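Local coordinates for conserved hypothetical protein (PDB 2AP3) that is of unknown function but belongs by sequence to a family of putative cell-wall binding lipoproteins and folds as an elongated bundle of long helices, at residues A75-L79 with V140-K144. Sequence-based numbering, arbitrary orientation.
Sequences ADDRL and VNSEK
Two alpha-helical turns, Ala75-Leu79 of helix 61-96 and Val140-Lys144 of helix 109-150, pack antiparallel: their axes come within 9.5 Å at a signed crossing angle of -163°, and the CA atoms of Ala75 and Lys144 lie 5.8 Å apart. Val140, the residue most covered, points at the facing helix with chi1 t. Its CG1 lies 4.0 Å from CB of Ala75 and rests 3.6 Å from Ala75 O, whose hydrogen bond is the helical one from Leu79 N (3.0 Å). Leu79, next most covered, points across in the mt rotamer and sets its CG 3.7 Å from CG1 of Val140. Ala75 CB lies 3.9 Å from CB of Lys144; its small side chain is consistent with that approach. Lys144 is fully extended, all four chi angles t, so that NZ reaches OD1 of Asp76 (m) at 2.8 Å in a salt bridge; a water also bridges Asp76 OD2 (2.7 Å) and Lys144 NZ (3.2 Å). Across the apolar centre, Arg78 donates from NH1 and NH2 to OE1 of Glu143, both at 2.9 Å, a buried salt bridge with CG1 of Val140 over one guanidinium face. Glu143 OE2 bonds to Tyr171 OH of helix 157-195, tying in a third helix. An apolar seam flanked by ion pairs is a familiar way of joining neighbouring helices in a long antiparallel bundle. The chemistry implies cohesion by van der Waals packing around Val140, with complementary charges on both flanks matching this antiparallel register.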
# COMPACT_ATOMS: atom_id res chain seq x y z
N ALA A 75 -15.74 9.10 -3.14
CA ALA A 75 -15.35 7.89 -2.40
C ALA A 75 -15.21 6.71 -3.37
O ALA A 75 -14.21 5.98 -3.31
CB ALA A 75 -16.36 7.61 -1.30
N ASP A 76 -16.18 6.54 -4.28
CA ASP A 76 -16.04 5.52 -5.34
C ASP A 76 -14.76 5.70 -6.15
O ASP A 76 -14.07 4.72 -6.47
CB ASP A 76 -17.26 5.50 -6.29
CG ASP A 76 -18.50 5.01 -5.61
OD1 ASP A 76 -18.42 4.23 -4.64
OD2 ASP A 76 -19.60 5.41 -6.08
N ASP A 77 -14.43 6.95 -6.45
CA ASP A 77 -13.29 7.24 -7.31
C ASP A 77 -12.00 6.87 -6.60
O ASP A 77 -11.07 6.34 -7.21
CB ASP A 77 -13.26 8.75 -7.65
CG ASP A 77 -14.32 9.14 -8.66
OD1 ASP A 77 -14.94 8.26 -9.27
OD2 ASP A 77 -14.51 10.38 -8.79
N ARG A 78 -11.94 7.15 -5.31
CA ARG A 78 -10.74 6.81 -4.55
C ARG A 78 -10.57 5.30 -4.44
O ARG A 78 -9.49 4.76 -4.65
CB ARG A 78 -10.77 7.47 -3.17
CG ARG A 78 -10.52 8.98 -3.27
CD ARG A 78 -10.58 9.67 -1.89
NE ARG A 78 -11.94 9.73 -1.33
CZ ARG A 78 -12.25 9.42 -0.08
NH1 ARG A 78 -11.32 9.01 0.78
NH2 ARG A 78 -13.51 9.53 0.32
N LEU A 79 -11.67 4.60 -4.15
CA LEU A 79 -11.59 3.14 -4.13
C LEU A 79 -11.20 2.55 -5.49
O LEU A 79 -10.42 1.57 -5.55
CB LEU A 79 -12.94 2.57 -3.68
CG LEU A 79 -13.27 2.80 -2.22
CD1 LEU A 79 -14.76 2.55 -1.94
CD2 LEU A 79 -12.38 1.92 -1.27
N VAL A 140 -12.57 4.25 3.68
CA VAL A 140 -13.22 5.00 2.58
C VAL A 140 -14.66 4.57 2.41
O VAL A 140 -15.56 5.41 2.25
CB VAL A 140 -12.44 4.87 1.25
CG1 VAL A 140 -13.14 5.64 0.15
CG2 VAL A 140 -11.03 5.38 1.43
N ASN A 141 -14.92 3.27 2.54
CA ASN A 141 -16.29 2.80 2.53
C ASN A 141 -17.12 3.39 3.66
O ASN A 141 -18.29 3.69 3.44
CB ASN A 141 -16.34 1.29 2.50
CG ASN A 141 -16.14 0.74 1.08
OD1 ASN A 141 -15.20 -0.04 0.79
ND2 ASN A 141 -17.02 1.14 0.19
N SER A 142 -16.53 3.59 4.85
CA SER A 142 -17.30 4.17 5.97
C SER A 142 -17.63 5.66 5.74
O SER A 142 -18.66 6.17 6.23
CB SER A 142 -16.61 3.94 7.32
OG SER A 142 -15.41 4.67 7.37
N GLU A 143 -16.80 6.34 4.94
CA GLU A 143 -17.10 7.71 4.50
C GLU A 143 -18.30 7.66 3.56
O GLU A 143 -19.27 8.40 3.73
CB GLU A 143 -15.88 8.35 3.81
CG GLU A 143 -14.78 8.71 4.84
CD GLU A 143 -13.43 9.11 4.27
OE1 GLU A 143 -13.13 8.82 3.10
OE2 GLU A 143 -12.61 9.67 5.04
N LYS A 144 -18.22 6.75 2.58
CA LYS A 144 -19.32 6.55 1.65
C LYS A 144 -20.66 6.29 2.38
O LYS A 144 -21.69 6.84 2.02
CB LYS A 144 -18.99 5.47 0.62
CG LYS A 144 -20.12 5.33 -0.44
CD LYS A 144 -19.80 4.32 -1.56
CE LYS A 144 -21.04 4.02 -2.43
NZ LYS A 144 -20.67 3.03 -3.49
O HOH W 1 -22.21 4.79 -5.67